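PDB 7CJ5: epimerase from Methylomonas sp. DH-1, which catalyses the reversible epimerisation of ketoses at C3, most actively on L-ribulose, with manganese as cofactor, and works as a homodimer. Local coordinates for residues V153-E158 and D185-N190. Sequence-based numbering, arbitrary orientation.
With MN (manganese (II) ion), chain C; FUD (D-fructose), chain D.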
loop_
_atom_site.group_PDB
_atom_site.type_symbol
_atom_site.label_atom_id
_atom_site.label_comp_id
_atom_site.label_asym_id
_atom_site.label_seq_id
_atom_site.Cartn_x
_atom_site.Cartn_y
_atom_site.Cartn_z
ATOM N N VAL A 153 -5.423 11.862 3.481
ATOM C CA VAL A 153 -4.638 11.338 2.333
ATOM C C VAL A 153 -4.359 9.860 2.624
ATOM O O VAL A 153 -3.837 9.560 3.715
ATOM C CB VAL A 153 -3.363 12.175 2.129
ATOM C CG1 VAL A 153 -2.445 11.557 1.093
ATOM C CG2 VAL A 153 -3.729 13.604 1.743
ATOM N N VAL A 154 -4.728 8.963 1.709
ATOM C CA VAL A 154 -4.467 7.507 1.892
ATOM C C VAL A 154 -3.759 6.974 0.646
ATOM O O VAL A 154 -3.684 7.691 -0.379
ATOM C CB VAL A 154 -5.734 6.711 2.275
ATOM C CG1 VAL A 154 -6.296 7.202 3.604
ATOM C CG2 VAL A 154 -6.815 6.725 1.203
ATOM N N ASN A 155 -3.195 5.775 0.768
ATOM C CA ASN A 155 -2.306 5.188 -0.259
ATOM C C ASN A 155 -3.153 4.811 -1.483
ATOM O O ASN A 155 -4.400 4.793 -1.378
ATOM C CB ASN A 155 -1.494 4.031 0.326
ATOM C CG ASN A 155 -2.305 2.778 0.579
ATOM O OD1 ASN A 155 -2.812 2.171 -0.362
ATOM N ND2 ASN A 155 -2.406 2.363 1.835
ATOM N N ARG A 156 -2.472 4.524 -2.591
ATOM C CA ARG A 156 -3.035 4.216 -3.930
ATOM C C ARG A 156 -4.109 3.116 -3.880
ATOM O O ARG A 156 -5.014 3.148 -4.725
ATOM C CB ARG A 156 -1.876 3.821 -4.844
ATOM C CG ARG A 156 -1.132 2.567 -4.407
ATOM C CD ARG A 156 0.148 2.381 -5.206
ATOM N NE ARG A 156 1.027 3.528 -5.053
ATOM C CZ ARG A 156 2.099 3.776 -5.792
ATOM N NH1 ARG A 156 2.463 2.940 -6.747
ATOM N NH2 ARG A 156 2.816 4.862 -5.554
ATOM N N TYR A 157 -3.992 2.139 -2.980
ATOM C CA TYR A 157 -4.913 0.973 -2.908
ATOM C C TYR A 157 -6.202 1.339 -2.155
ATOM O O TYR A 157 -7.101 0.494 -2.090
ATOM C CB TYR A 157 -4.221 -0.208 -2.231
ATOM C CG TYR A 157 -2.915 -0.628 -2.858
ATOM C CD1 TYR A 157 -2.878 -1.285 -4.075
ATOM C CD2 TYR A 157 -1.710 -0.368 -2.233
ATOM C CE1 TYR A 157 -1.679 -1.678 -4.656
ATOM C CE2 TYR A 157 -0.506 -0.751 -2.799
ATOM C CZ TYR A 157 -0.487 -1.427 -4.002
ATOM O OH TYR A 157 0.714 -1.805 -4.536
ATOM N N GLU A 158 -6.290 2.544 -1.586
ATOM C CA GLU A 158 -7.449 2.946 -0.744
ATOM C C GLU A 158 -8.134 4.203 -1.286
ATOM O O GLU A 158 -9.277 4.464 -0.851
ATOM C CB GLU A 158 -7.020 3.101 0.713
ATOM C CG GLU A 158 -6.561 1.788 1.332
ATOM C CD GLU A 158 -6.370 1.837 2.835
ATOM O OE1 GLU A 158 -7.009 2.697 3.477
ATOM O OE2 GLU A 158 -5.569 1.030 3.355
ATOM N N ASP A 185 -1.507 10.463 7.637
ATOM C CA ASP A 185 -1.485 9.135 8.294
ATOM C C ASP A 185 -0.136 8.485 7.985
ATOM O O ASP A 185 0.142 8.271 6.798
ATOM C CB ASP A 185 -2.648 8.290 7.782
ATOM C CG ASP A 185 -2.719 6.906 8.400
ATOM O OD1 ASP A 185 -1.652 6.314 8.619
ATOM O OD2 ASP A 185 -3.850 6.425 8.648
ATOM N N THR A 186 0.660 8.176 9.009
ATOM C CA THR A 186 2.068 7.718 8.857
ATOM C C THR A 186 2.112 6.409 8.059
ATOM O O THR A 186 3.102 6.215 7.345
ATOM C CB THR A 186 2.779 7.618 10.215
ATOM O OG1 THR A 186 2.065 6.728 11.071
ATOM C CG2 THR A 186 2.929 8.970 10.881
ATOM N N TYR A 187 1.093 5.546 8.175
ATOM C CA TYR A 187 1.027 4.251 7.442
ATOM C C TYR A 187 0.963 4.526 5.933
ATOM O O TYR A 187 1.703 3.918 5.141
ATOM C CB TYR A 187 -0.168 3.420 7.912
ATOM C CG TYR A 187 -0.556 2.296 6.985
ATOM C CD1 TYR A 187 0.159 1.106 6.951
ATOM C CD2 TYR A 187 -1.632 2.427 6.123
ATOM C CE1 TYR A 187 -0.208 0.066 6.109
ATOM C CE2 TYR A 187 -2.002 1.405 5.259
ATOM C CZ TYR A 187 -1.289 0.218 5.255
ATOM O OH TYR A 187 -1.652 -0.787 4.409
ATOM N N HIS A 188 0.091 5.446 5.537
ATOM C CA HIS A 188 -0.098 5.844 4.120
ATOM C C HIS A 188 1.143 6.605 3.635
ATOM O O HIS A 188 1.608 6.337 2.516
ATOM C CB HIS A 188 -1.410 6.634 3.984
ATOM C CG HIS A 188 -2.606 5.806 4.318
ATOM N ND1 HIS A 188 -2.894 4.624 3.643
ATOM C CD2 HIS A 188 -3.569 5.955 5.253
ATOM C CE1 HIS A 188 -3.998 4.097 4.135
ATOM N NE2 HIS A 188 -4.421 4.879 5.139
ATOM N N MET A 189 1.670 7.505 4.464
ATOM C CA MET A 189 2.846 8.344 4.124
ATOM C C MET A 189 4.036 7.437 3.812
ATOM O O MET A 189 4.799 7.728 2.864
ATOM C CB MET A 189 3.180 9.268 5.289
ATOM C CG MET A 189 2.108 10.305 5.538
ATOM S SD MET A 189 2.553 11.361 6.929
ATOM C CE MET A 189 3.890 12.295 6.190
ATOM N N ASN A 190 4.167 6.354 4.573
ATOM C CA ASN A 190 5.299 5.404 4.464
ATOM C C ASN A 190 5.412 4.906 3.019
ATOM O O ASN A 190 6.542 4.675 2.533
ATOM C CB ASN A 190 5.106 4.251 5.441
ATOM C CG ASN A 190 6.261 3.284 5.385
ATOM O OD1 ASN A 190 7.400 3.659 5.664
ATOM N ND2 ASN A 190 5.960 2.055 5.019
HETATM MN MN MN C . -5.842 6.521 9.002
HETATM C C1 FUD D . -7.690 3.330 6.521
HETATM C C2 FUD D . -7.335 4.386 7.532
HETATM C C3 FUD D . -8.383 4.780 8.542
HETATM C C4 FUD D . -9.637 4.979 7.715
HETATM C C5 FUD D . -10.971 5.122 8.446
HETATM C C6 FUD D . -10.931 4.966 9.953
HETATM O O1 FUD D . -6.511 2.761 5.948
HETATM O O2 FUD D . -6.221 4.893 7.528
HETATM O O3 FUD D . -8.011 5.984 9.220
HETATM O O4 FUD D . -9.364 6.121 6.924
HETATM O O5 FUD D . -11.582 6.357 8.078
HETATM O O6 FUD D . -12.294 5.093 10.440
HETATM O O HOH W 1 -1.398 10.378 4.782
#
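The His188 imidazole is sandwiched: Val154 CB sits over the centre of one face, a CH-pi contact 3.5 Å from the ring centroid, while Tyr187 CD2 lies off-centre over the opposite face. At the ring's edge stand the Asn155 amide, turned 48° to the ring, and the Glu158 carboxylate, perpendicular to it. Asn155 ND2 gives a weak, bent hydrogen bond to His188 ND1 (2.9 Å), consistent with NE2 carrying the proton it donates to the sugar. His188 NE2 reaches FUD O2 at 3.0 Å and also FUD O1. That O1 in turn donates to Glu158 OE1 over a short 2.5 Å. Residues 153-158 follow strand 148-152 of the TIM barrel, and 185-190 run from the end of neighbouring strand 180-185 into helix 186-192, at the C-terminal strand ends that form the substrate pocket. Here Asp185 OD2 binds manganese at 2.0 Å, alongside Glu152, His211 and Glu246, while OD1 accepts from Tyr187 N, capping the helix. With an alanine at His188, fructose O1 and O2 would probably both lose this donor, and a gap would open between Val154 and Tyr187. Asn155 OD1 accepts from Tyr157 N in an Asx turn, and Tyr187 OH is hydrogen-bonded to Tyr157 OH of the second subunit.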